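Local coordinates for peptide ABC transporter, peptide-binding protein (Thermus thermophilus, PDB 2D5W) that binds oligopeptides, captured here with a pentapeptide, and probably hands them to an ABC transporter for uptake, at residues F479-K482 with A488-V491; G504-D509 with A539-A544; G46-A49 with N53-V56; P575-W580 with K591-A596. All coordinates share one frame; numbering follows the deposited sequence.

The four contacts form two neighbouring pairs. Along the chain the order is contact 3, contact 1, contact 2, contact 4. Contacts 1 and 2 have centres about 11 Å apart and touch where Phe-479 meets Trp-506 and Pro-543 and where Tyr-481 meets Arg-507. Both draw on the long loop between strand 463-469 and helix 509-518. Contacts 3 and 4 have centres about 12 Å apart and meet where Asn-48 packs on Trp-577. Contacts 2 and 4, centres about 38 Å apart, lie on opposite sides of the chain's centre. One pair thus packs the loop before helix 509-518 on the end of helix 524-541, the other packs an N-terminal hairpin on C-terminal loops.

Contact 1. Residues F479-K482 with A488-V491; sequences FQYK and AIMV
Tyr-481 and Ile-489 run alongside each other, their side chains pointing the same way. The phenol reaches along the branched chain, with Tyr-481 OH 3.8 Å from Ile-489 CD1. Lower down, Tyr-481 CE1 lies 4.2 Å from Ile-489 CG2. Val-491 comes in differently, at about a right angle to the phenol, and sets CG2 4.0 Å from Tyr-481 CD1. Both methyl groups approach the ring obliquely. The CG of Tyr-481 is anti to its own backbone N (chi1 163°). This brings the ring end back toward the other segment, although its CB starts away from it.

Gln-480 and Met-490 also lie side by side, pointing the same way. Met-490 CB packs on the backbone O of Gln-480 at 3.4 Å. The thioether then bends at chi2 and chi3 and leads away. Gln-480 NE2 donates to Thr-515 of helix 509-518. Lys-482 slants across Ile-489, with CE 4.0 Å from CG1.

Met-490 N donates to Tyr-481 O at 2.8 Å, nearly straight at the hydrogen (164°), with the donor above the carbonyl plane. Lys-482 and Ile-489 form a single beta bridge, flanked by CA-H...O contacts from Ile-489 CA to Tyr-481 O and from Lys-482 CA to Ala-488 O. Apolar contact and one backbone hydrogen bond thus link the segments directly, and Asn-502 bonds to both.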
loop_
_atom_site.group_PDB
_atom_site.type_symbol
_atom_site.label_atom_id
_atom_site.label_comp_id
_atom_site.label_asym_id
_atom_site.label_seq_id
_atom_site.Cartn_x
_atom_site.Cartn_y
_atom_site.Cartn_z
ATOM N N PHE A 479 0.495 -12.023 6.223
ATOM C CA PHE A 479 0.453 -12.869 7.403
ATOM C C PHE A 479 1.208 -14.180 7.319
ATOM O O PHE A 479 1.057 -15.042 8.181
ATOM C CB PHE A 479 -1.006 -13.101 7.797
ATOM C CG PHE A 479 -1.714 -11.832 8.152
ATOM C CD1 PHE A 479 -2.575 -11.212 7.254
ATOM C CD2 PHE A 479 -1.436 -11.197 9.356
ATOM C CE1 PHE A 479 -3.139 -9.975 7.551
ATOM C CE2 PHE A 479 -1.993 -9.963 9.661
ATOM C CZ PHE A 479 -2.845 -9.351 8.755
ATOM N N GLN A 480 2.034 -14.337 6.293
ATOM C CA GLN A 480 2.827 -15.550 6.167
ATOM C C GLN A 480 4.122 -15.378 6.935
ATOM O O GLN A 480 4.681 -14.280 6.992
ATOM C CB GLN A 480 3.218 -15.818 4.718
ATOM C CG GLN A 480 2.109 -16.205 3.787
ATOM C CD GLN A 480 2.626 -16.403 2.381
ATOM O OE1 GLN A 480 3.369 -15.569 1.866
ATOM N NE2 GLN A 480 2.235 -17.503 1.749
ATOM N N TYR A 481 4.602 -16.457 7.537
ATOM C CA TYR A 481 5.887 -16.396 8.207
ATOM C C TYR A 481 6.879 -16.695 7.085
ATOM O O TYR A 481 7.887 -16.007 6.922
ATOM C CB TYR A 481 5.999 -17.459 9.297
ATOM C CG TYR A 481 7.429 -17.704 9.723
ATOM C CD1 TYR A 481 8.151 -16.734 10.419
ATOM C CD2 TYR A 481 8.077 -18.890 9.383
ATOM C CE1 TYR A 481 9.489 -16.943 10.766
ATOM C CE2 TYR A 481 9.408 -19.108 9.722
ATOM C CZ TYR A 481 10.107 -18.133 10.411
ATOM O OH TYR A 481 11.423 -18.349 10.750
ATOM N N LYS A 482 6.563 -17.714 6.293
ATOM C CA LYS A 482 7.412 -18.111 5.182
ATOM C C LYS A 482 6.587 -18.643 4.018
ATOM O O LYS A 482 5.587 -19.334 4.219
ATOM C CB LYS A 482 8.388 -19.199 5.639
ATOM C CG LYS A 482 9.298 -19.738 4.541
ATOM C CD LYS A 482 10.089 -20.949 5.019
ATOM C CE LYS A 482 10.952 -20.618 6.226
ATOM N NZ LYS A 482 11.694 -21.813 6.717
ATOM N N ALA A 488 11.079 -18.036 1.253
ATOM C CA ALA A 488 11.255 -16.641 1.648
ATOM C C ALA A 488 10.492 -16.289 2.923
ATOM O O ALA A 488 9.278 -16.490 3.004
ATOM C CB ALA A 488 10.816 -15.724 0.515
ATOM N N ILE A 489 11.210 -15.767 3.913
ATOM C CA ILE A 489 10.606 -15.362 5.179
ATOM C C ILE A 489 10.033 -13.961 4.990
ATOM O O ILE A 489 10.714 -13.061 4.491
ATOM C CB ILE A 489 11.645 -15.388 6.315
ATOM C CG1 ILE A 489 12.076 -16.838 6.566
ATOM C CG2 ILE A 489 11.065 -14.774 7.580
ATOM C CD1 ILE A 489 13.105 -17.008 7.658
ATOM N N MET A 490 8.782 -13.781 5.401
ATOM C CA MET A 490 8.087 -12.516 5.206
ATOM C C MET A 490 7.984 -11.600 6.423
ATOM O O MET A 490 7.315 -10.567 6.363
ATOM C CB MET A 490 6.682 -12.801 4.662
ATOM C CG MET A 490 6.619 -13.916 3.605
ATOM S SD MET A 490 7.593 -13.651 2.096
ATOM C CE MET A 490 6.624 -12.382 1.308
ATOM N N VAL A 491 8.635 -11.973 7.522
ATOM C CA VAL A 491 8.627 -11.165 8.744
ATOM C C VAL A 491 9.927 -10.369 8.759
ATOM O O VAL A 491 11.009 -10.947 8.827
ATOM C CB VAL A 491 8.562 -12.055 10.004
ATOM C CG1 VAL A 491 8.645 -11.198 11.257
ATOM C CG2 VAL A 491 7.272 -12.863 9.997
#

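Contact 2. Residues G504-D509 with A539-A544; sequences GGWRND and AEELPA
Trp-506 lies against Pro-543, and its indole can be followed outward from the backbone. CG is anti to the backbone N (chi1 -170°), which carries the indole toward the proline. CB starts 3.7 Å from Pro-543 CB. The next atom, Trp-506 CG, is closer still to Pro-543 CB, at 3.3 Å. Pro-543 CB sits over the five-membered ring, 17° off its normal, and makes a CH-pi contact. CD1 and CE2 meet this same carbon. Farther along, CD2 and CE3 of the indole meet Pro-543 CG as well, and Trp-506 CZ3 is 4.2 Å from that CG. On the pyrrole side NE1 approaches Glu-541 CB. Trp-506 CZ2 comes 3.6 Å from that same Glu-541 CB, which meets the ring obliquely. CE3 also packs on the backbone O of Phe-479. The opposite face is met by Asn-508 CB, at the rim of the six-membered ring. Phe-511 meets the indole edge-to-face.

The Glu-541 carboxylate stands nearly perpendicular to the indole plane and goes past it to Asn-508. Asn-508 ND2 gives Glu-541 OE2 a weak hydrogen bond of 3.0 Å, with the amide and carboxylate planes 89° apart. A water donates both to this OE2, at 2.8 Å, and to the backbone O of Arg-507.

Asn-508 is the N-cap of helix 509-518, and its OD1 takes Phe-511 N. Glu-541 ends helix 524-541, and Leu-542 leaves it with positive phi. The contact therefore joins the start of one helix to the end of the next, just before strand 544-557.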
loop_
_atom_site.group_PDB
_atom_site.type_symbol
_atom_site.label_atom_id
_atom_site.label_comp_id
_atom_site.label_asym_id
_atom_site.label_seq_id
_atom_site.Cartn_x
_atom_site.Cartn_y
_atom_site.Cartn_z
ATOM N N GLY A 504 3.816 -7.569 12.233
ATOM C CA GLY A 504 3.483 -7.948 13.598
ATOM C C GLY A 504 4.122 -9.251 14.060
ATOM O O GLY A 504 3.945 -9.652 15.212
ATOM N N GLY A 505 4.831 -9.927 13.157
ATOM C CA GLY A 505 5.523 -11.162 13.501
ATOM C C GLY A 505 4.721 -12.423 13.770
ATOM O O GLY A 505 5.080 -13.205 14.646
ATOM N N TRP A 506 3.653 -12.647 13.015
ATOM C CA TRP A 506 2.833 -13.839 13.207
ATOM C C TRP A 506 3.401 -15.043 12.474
ATOM O O TRP A 506 4.004 -14.914 11.410
ATOM C CB TRP A 506 1.415 -13.594 12.691
ATOM C CG TRP A 506 0.424 -14.678 13.048
ATOM C CD1 TRP A 506 0.135 -15.145 14.302
ATOM C CD2 TRP A 506 -0.475 -15.350 12.155
ATOM N NE1 TRP A 506 -0.894 -16.055 14.245
ATOM C CE2 TRP A 506 -1.288 -16.200 12.940
ATOM C CE3 TRP A 506 -0.676 -15.312 10.769
ATOM C CZ2 TRP A 506 -2.288 -17.005 12.385
ATOM C CZ3 TRP A 506 -1.673 -16.112 10.215
ATOM C CH2 TRP A 506 -2.467 -16.948 11.026
ATOM N N ARG A 507 3.211 -16.219 13.060
ATOM C CA ARG A 507 3.637 -17.455 12.427
ATOM C C ARG A 507 2.625 -18.559 12.682
ATOM O O ARG A 507 2.316 -18.884 13.829
ATOM C CB ARG A 507 5.010 -17.926 12.915
ATOM C CG ARG A 507 5.370 -19.289 12.319
ATOM C CD ARG A 507 6.794 -19.730 12.593
ATOM N NE ARG A 507 7.046 -21.035 11.986
ATOM C CZ ARG A 507 8.238 -21.619 11.927
ATOM N NH1 ARG A 507 8.366 -22.808 11.355
ATOM N NH2 ARG A 507 9.300 -21.011 12.435
ATOM N N ASN A 508 2.094 -19.114 11.601
ATOM C CA ASN A 508 1.152 -20.221 11.675
ATOM C C ASN A 508 1.505 -21.074 10.471
ATOM O O ASN A 508 1.250 -20.691 9.327
ATOM C CB ASN A 508 -0.295 -19.732 11.590
ATOM C CG ASN A 508 -1.297 -20.858 11.768
ATOM O OD1 ASN A 508 -1.493 -21.679 10.873
ATOM N ND2 ASN A 508 -1.927 -20.911 12.938
ATOM N N ASP A 509 2.117 -22.224 10.729
ATOM C CA ASP A 509 2.557 -23.098 9.651
ATOM C C ASP A 509 1.452 -23.594 8.736
ATOM O O ASP A 509 1.672 -23.745 7.534
ATOM C CB ASP A 509 3.358 -24.274 10.217
ATOM C CG ASP A 509 4.668 -23.828 10.847
ATOM O OD1 ASP A 509 5.108 -22.692 10.570
ATOM O OD2 ASP A 509 5.265 -24.614 11.612
ATOM N N ALA A 539 -8.839 -15.903 11.494
ATOM C CA ALA A 539 -9.840 -15.349 12.399
ATOM C C ALA A 539 -9.770 -15.933 13.806
ATOM O O ALA A 539 -10.074 -15.246 14.779
ATOM C CB ALA A 539 -11.237 -15.539 11.819
ATOM N N GLU A 540 -9.377 -17.196 13.925
ATOM C CA GLU A 540 -9.274 -17.796 15.249
ATOM C C GLU A 540 -8.089 -17.219 16.017
ATOM O O GLU A 540 -8.164 -17.022 17.230
ATOM C CB GLU A 540 -9.115 -19.316 15.146
ATOM C CG GLU A 540 -8.754 -19.984 16.475
ATOM C CD GLU A 540 -9.761 -19.703 17.584
ATOM O OE1 GLU A 540 -9.398 -19.854 18.770
ATOM O OE2 GLU A 540 -10.917 -19.341 17.279
ATOM N N GLU A 541 -7.005 -16.932 15.301
ATOM C CA GLU A 541 -5.781 -16.422 15.912
ATOM C C GLU A 541 -5.664 -14.899 16.030
ATOM O O GLU A 541 -4.907 -14.400 16.865
ATOM C CB GLU A 541 -4.582 -16.964 15.132
ATOM C CG GLU A 541 -4.574 -18.481 14.993
ATOM C CD GLU A 541 -3.677 -19.155 16.008
ATOM O OE1 GLU A 541 -3.822 -18.879 17.216
ATOM O OE2 GLU A 541 -2.822 -19.965 15.593
ATOM N N LEU A 542 -6.395 -14.169 15.192
ATOM C CA LEU A 542 -6.362 -12.703 15.200
ATOM C C LEU A 542 -4.958 -12.093 15.268
ATOM O O LEU A 542 -4.634 -11.353 16.202
ATOM C CB LEU A 542 -7.204 -12.152 16.357
ATOM C CG LEU A 542 -8.715 -12.379 16.302
ATOM C CD1 LEU A 542 -9.336 -11.814 17.570
ATOM C CD2 LEU A 542 -9.311 -11.716 15.065
ATOM N N PRO A 543 -4.100 -12.394 14.278
ATOM C CA PRO A 543 -2.747 -11.821 14.304
ATOM C C PRO A 543 -2.810 -10.292 14.247
ATOM O O PRO A 543 -1.889 -9.603 14.678
ATOM C CB PRO A 543 -2.076 -12.449 13.084
ATOM C CG PRO A 543 -3.223 -12.772 12.172
ATOM C CD PRO A 543 -4.286 -13.276 13.112
ATOM N N ALA A 544 -3.905 -9.781 13.693
ATOM C CA ALA A 544 -4.168 -8.346 13.625
ATOM C C ALA A 544 -5.661 -8.237 13.910
ATOM O O ALA A 544 -6.397 -9.210 13.738
ATOM C CB ALA A 544 -3.850 -7.789 12.242
HETATM O O HOH W 1 -0.100 -19.573 15.031
#

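Contact 3. Residues G46-A49 with N53-V56; sequences GFNA and NFPV
Gly-46 and Phe-54 make the tight part of this hairpin. They form an antiparallel hydrogen-bonded pair, with Gly-46 N to Phe-54 O at 2.8 Å and Phe-54 N to Gly-46 O at 3.0 Å. The Phe-54 ring folds back over the glycine, one face lying over Gly-46 N. Its chi1 of 72° sets CG between the backbone N and the carbonyl carbon, and this brings CE1 to 3.4 Å from Phe-47 N. Gly-46 has no side chain, and the space over it is filled by the Phe-54 ring and by Val-56 CG2, 3.7 Å from Gly-46 N. Asn-48 CB borders the ring at 3.8 Å from Phe-54 CD1.

On the other face Phe-47 and Asn-53 form a non-hydrogen-bonded pair with a lighter touch. Asn-53 OD1 sits at the edge of the Phe-47 ring, 3.3 Å from CD2, with ring and amide planes 63° apart. The hydrogen bond to this oxygen comes from Gly-151 N, and ND2 donates to Thr-149 O. Cutting Phe-47 back to alanine is likely to open a gap beside the Asn-53 amide. Asn-53 and Phe-54 are partly exposed, and Pro-55 beyond them is exposed, its CB turned away from the partner strand.

Strands 45-47 and 53-55 form a small two-stranded sheet after helix 31-40. Phe-47 pairs through its backbone with Gly-570, and Asn-48 packs on Trp-577.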
loop_
_atom_site.group_PDB
_atom_site.type_symbol
_atom_site.label_atom_id
_atom_site.label_comp_id
_atom_site.label_asym_id
_atom_site.label_seq_id
_atom_site.Cartn_x
_atom_site.Cartn_y
_atom_site.Cartn_z
ATOM N N GLY A 46 -0.330 -1.228 -18.034
ATOM C CA GLY A 46 -1.131 -0.613 -16.991
ATOM C C GLY A 46 -2.359 -1.452 -16.689
ATOM O O GLY A 46 -2.568 -2.496 -17.308
ATOM N N PHE A 47 -3.159 -1.015 -15.721
ATOM C CA PHE A 47 -4.387 -1.720 -15.356
ATOM C C PHE A 47 -5.448 -0.627 -15.262
ATOM O O PHE A 47 -5.363 0.257 -14.407
ATOM C CB PHE A 47 -4.215 -2.438 -14.012
ATOM C CG PHE A 47 -5.203 -3.554 -13.789
ATOM C CD1 PHE A 47 -6.141 -3.483 -12.762
ATOM C CD2 PHE A 47 -5.191 -4.685 -14.604
ATOM C CE1 PHE A 47 -7.051 -4.522 -12.550
ATOM C CE2 PHE A 47 -6.095 -5.727 -14.400
ATOM C CZ PHE A 47 -7.025 -5.644 -13.371
ATOM N N ASN A 48 -6.443 -0.678 -16.145
ATOM C CA ASN A 48 -7.460 0.365 -16.177
ATOM C C ASN A 48 -8.650 0.207 -15.239
ATOM O O ASN A 48 -8.745 -0.757 -14.483
ATOM C CB ASN A 48 -7.942 0.592 -17.620
ATOM C CG ASN A 48 -8.687 -0.599 -18.198
ATOM O OD1 ASN A 48 -9.320 -1.365 -17.476
ATOM N ND2 ASN A 48 -8.633 -0.741 -19.519
ATOM N N ALA A 49 -9.560 1.176 -15.298
ATOM C CA ALA A 49 -10.742 1.187 -14.442
ATOM C C ALA A 49 -11.682 0.018 -14.695
ATOM O O ALA A 49 -12.487 -0.330 -13.833
ATOM C CB ALA A 49 -11.490 2.506 -14.606
ATOM N N ASN A 53 -5.763 -5.234 -18.328
ATOM C CA ASN A 53 -4.394 -4.851 -18.622
ATOM C C ASN A 53 -4.466 -4.069 -19.926
ATOM O O ASN A 53 -5.289 -4.372 -20.792
ATOM C CB ASN A 53 -3.502 -6.070 -18.878
ATOM C CG ASN A 53 -3.165 -6.835 -17.620
ATOM O OD1 ASN A 53 -3.085 -6.267 -16.534
ATOM N ND2 ASN A 53 -2.936 -8.135 -17.767
ATOM N N PHE A 54 -3.622 -3.056 -20.065
ATOM C CA PHE A 54 -3.581 -2.307 -21.308
ATOM C C PHE A 54 -2.153 -1.825 -21.507
ATOM O O PHE A 54 -1.415 -1.610 -20.549
ATOM C CB PHE A 54 -4.605 -1.153 -21.320
ATOM C CG PHE A 54 -4.255 0.009 -20.434
ATOM C CD1 PHE A 54 -4.441 -0.052 -19.056
ATOM C CD2 PHE A 54 -3.770 1.187 -20.991
ATOM C CE1 PHE A 54 -4.150 1.049 -18.249
ATOM C CE2 PHE A 54 -3.476 2.288 -20.197
ATOM C CZ PHE A 54 -3.666 2.221 -18.822
ATOM N N PRO A 55 -1.729 -1.672 -22.765
ATOM C CA PRO A 55 -0.355 -1.225 -22.980
ATOM C C PRO A 55 -0.107 0.250 -22.710
ATOM O O PRO A 55 -0.923 1.097 -23.055
ATOM C CB PRO A 55 -0.104 -1.597 -24.437
ATOM C CG PRO A 55 -1.439 -1.354 -25.066
ATOM C CD PRO A 55 -2.426 -1.901 -24.045
ATOM N N VAL A 56 1.015 0.544 -22.060
ATOM C CA VAL A 56 1.397 1.924 -21.808
ATOM C C VAL A 56 2.764 2.095 -22.474
ATOM O O VAL A 56 2.815 2.447 -23.652
ATOM C CB VAL A 56 1.429 2.261 -20.295
ATOM C CG1 VAL A 56 1.847 3.717 -20.092
ATOM C CG2 VAL A 56 0.038 2.037 -19.696
#

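Contact 4. Residues P575-W580 with K591-A596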
loop_
_atom_site.group_PDB
_atom_site.type_symbol
_atom_site.label_atom_id
_atom_site.label_comp_id
_atom_site.label_asym_id
_atom_site.label_seq_id
_atom_site.Cartn_x
_atom_site.Cartn_y
_atom_site.Cartn_z
ATOM N N PRO A 575 -6.935 7.055 -8.549
ATOM C CA PRO A 575 -6.918 7.824 -9.791
ATOM C C PRO A 575 -5.484 8.058 -10.236
ATOM O O PRO A 575 -4.547 7.772 -9.491
ATOM C CB PRO A 575 -7.614 9.118 -9.393
ATOM C CG PRO A 575 -7.163 9.300 -7.983
ATOM C CD PRO A 575 -7.277 7.912 -7.399
ATOM N N GLY A 576 -5.316 8.556 -11.458
ATOM C CA GLY A 576 -3.987 8.857 -11.955
ATOM C C GLY A 576 -3.277 7.785 -12.759
ATOM O O GLY A 576 -2.123 7.970 -13.142
ATOM N N TRP A 577 -3.959 6.674 -13.022
ATOM C CA TRP A 577 -3.390 5.566 -13.786
ATOM C C TRP A 577 -3.430 5.856 -15.291
ATOM O O TRP A 577 -2.880 5.104 -16.098
ATOM C CB TRP A 577 -4.176 4.287 -13.484
ATOM C CG TRP A 577 -5.645 4.483 -13.667
ATOM C CD1 TRP A 577 -6.532 4.978 -12.752
ATOM C CD2 TRP A 577 -6.380 4.313 -14.882
ATOM N NE1 TRP A 577 -7.770 5.135 -13.327
ATOM C CE2 TRP A 577 -7.704 4.734 -14.636
ATOM C CE3 TRP A 577 -6.044 3.850 -16.162
ATOM C CZ2 TRP A 577 -8.694 4.707 -15.626
ATOM C CZ3 TRP A 577 -7.028 3.824 -17.142
ATOM C CH2 TRP A 577 -8.336 4.250 -16.867
ATOM N N ASN A 578 -4.091 6.953 -15.651
ATOM C CA ASN A 578 -4.252 7.397 -17.040
ATOM C C ASN A 578 -3.995 8.901 -17.029
ATOM O O ASN A 578 -4.674 9.667 -17.715
ATOM C CB ASN A 578 -5.692 7.139 -17.486
ATOM C CG ASN A 578 -6.704 7.926 -16.659
ATOM O OD1 ASN A 578 -6.455 8.243 -15.494
ATOM N ND2 ASN A 578 -7.848 8.240 -17.256
ATOM N N ALA A 579 -2.992 9.310 -16.261
ATOM C CA ALA A 579 -2.678 10.721 -16.075
ATOM C C ALA A 579 -2.500 11.585 -17.314
ATOM O O ALA A 579 -2.707 12.797 -17.249
ATOM C CB ALA A 579 -1.459 10.858 -15.166
ATOM N N TRP A 580 -2.126 10.977 -18.434
ATOM C CA TRP A 580 -1.919 11.727 -19.669
ATOM C C TRP A 580 -3.204 12.208 -20.341
ATOM O O TRP A 580 -3.147 13.031 -21.252
ATOM C CB TRP A 580 -1.113 10.885 -20.663
ATOM C CG TRP A 580 -1.771 9.581 -20.994
ATOM C CD1 TRP A 580 -2.683 9.344 -21.984
ATOM C CD2 TRP A 580 -1.613 8.346 -20.288
ATOM N NE1 TRP A 580 -3.103 8.036 -21.935
ATOM C CE2 TRP A 580 -2.463 7.400 -20.903
ATOM C CE3 TRP A 580 -0.836 7.947 -19.193
ATOM C CZ2 TRP A 580 -2.559 6.076 -20.456
ATOM C CZ3 TRP A 580 -0.930 6.631 -18.748
ATOM C CH2 TRP A 580 -1.786 5.713 -19.379
ATOM N N LYS A 591 -13.699 13.336 -22.850
ATOM C CA LYS A 591 -14.105 12.390 -21.817
ATOM C C LYS A 591 -14.072 10.969 -22.374
ATOM O O LYS A 591 -14.661 10.691 -23.422
ATOM C CB LYS A 591 -15.514 12.727 -21.327
ATOM C CG LYS A 591 -15.963 11.897 -20.143
ATOM C CD LYS A 591 -17.364 12.279 -19.695
ATOM C CE LYS A 591 -17.783 11.481 -18.472
ATOM N NZ LYS A 591 -19.179 11.791 -18.062
ATOM N N LYS A 592 -13.383 10.076 -21.670
ATOM C CA LYS A 592 -13.260 8.681 -22.089
ATOM C C LYS A 592 -13.731 7.714 -21.007
ATOM O O LYS A 592 -13.992 6.540 -21.282
ATOM C CB LYS A 592 -11.803 8.363 -22.439
ATOM C CG LYS A 592 -11.280 9.073 -23.670
ATOM C CD LYS A 592 -12.008 8.613 -24.921
ATOM C CE LYS A 592 -11.446 9.290 -26.157
ATOM N NZ LYS A 592 -9.995 9.007 -26.331
ATOM N N TRP A 593 -13.830 8.206 -19.777
ATOM C CA TRP A 593 -14.264 7.389 -18.652
ATOM C C TRP A 593 -15.317 8.135 -17.847
ATOM O O TRP A 593 -15.339 9.364 -17.842
ATOM C CB TRP A 593 -13.075 7.067 -17.738
ATOM C CG TRP A 593 -11.923 6.434 -18.447
ATOM C CD1 TRP A 593 -10.901 7.072 -19.087
ATOM C CD2 TRP A 593 -11.713 5.031 -18.652
ATOM N NE1 TRP A 593 -10.069 6.154 -19.683
ATOM C CE2 TRP A 593 -10.545 4.894 -19.432
ATOM C CE3 TRP A 593 -12.401 3.877 -18.254
ATOM C CZ2 TRP A 593 -10.047 3.646 -19.825
ATOM C CZ3 TRP A 593 -11.907 2.637 -18.645
ATOM C CH2 TRP A 593 -10.741 2.533 -19.422
ATOM N N ASP A 594 -16.201 7.396 -17.187
ATOM C CA ASP A 594 -17.213 8.011 -16.340
ATOM C C ASP A 594 -17.171 7.306 -14.997
ATOM O O ASP A 594 -17.243 6.079 -14.922
ATOM C CB ASP A 594 -18.618 7.893 -16.924
ATOM C CG ASP A 594 -19.641 8.655 -16.097
ATOM O OD1 ASP A 594 -19.667 9.904 -16.179
ATOM O OD2 ASP A 594 -20.400 8.014 -15.343
ATOM N N GLN A 595 -17.073 8.096 -13.938
ATOM C CA GLN A 595 -16.973 7.573 -12.585
ATOM C C GLN A 595 -18.169 6.781 -12.059
ATOM O O GLN A 595 -18.000 5.849 -11.276
ATOM C CB GLN A 595 -16.677 8.729 -11.626
ATOM C CG GLN A 595 -16.426 8.291 -10.203
ATOM C CD GLN A 595 -15.188 7.432 -10.081
ATOM O OE1 GLN A 595 -14.063 7.936 -10.064
ATOM N NE2 GLN A 595 -15.386 6.125 -10.015
ATOM N N ALA A 596 -19.369 7.143 -12.493
ATOM C CA ALA A 596 -20.588 6.494 -12.017
ATOM C C ALA A 596 -20.583 4.967 -11.918
ATOM O O ALA A 596 -20.854 4.412 -10.851
ATOM C CB ALA A 596 -21.774 6.948 -12.862
#
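Trp-577 and Trp-593 form a T-shaped (edge-to-face) pair between two loops near the C-terminus, one before and one after the short strand 583-584. The edge of Trp-577 points at one face of Trp-593. The planes stand at 83°, and the centroids of the six-membered rings are 5.0 Å apart. Trp-577 CH2 does the touching, 3.4 Å from Trp-593 CE2 and near the seam of its two rings. Trp-577 CZ3 lies farther off, 4.0 Å from Trp-593 CZ2. For Trp-593, chi1 of -54° puts CG anti to the carbonyl carbon and offers its face to the other loop.

Asn-578 completes the cluster. Its CG sits over the centre of the Trp-577 ring, and its ND2 comes 3.7 Å from Trp-593 CD1. The amide is turned 85° to the Trp-593 plane. Glu-581 OE2 accepts from Asn-578 ND2 and Trp-593 NE1, and Asn-578 ND2 also donates to Asn-562 O. Together these bonds help to hold the amide and the indole in place. Trp-577 NE1 donates to Val-564 O, which anchors the other indole.

With a leucine in place of Trp-593, the CH2 edge of Trp-577 would probably lose the flat face it points at, and Glu-581 OE2 one of its donors.

Trp-577 also packs on Gln-38 of helix 31-40 and on Asn-48 of the hairpin 45-47/53-55. The protein belongs to the bacterial solute-binding protein 5 family, of the type 2 periplasmic-binding-protein class. The motif here is a T-shaped tryptophan pair, with an asparagine amide over one ring, tying two C-terminal loops together.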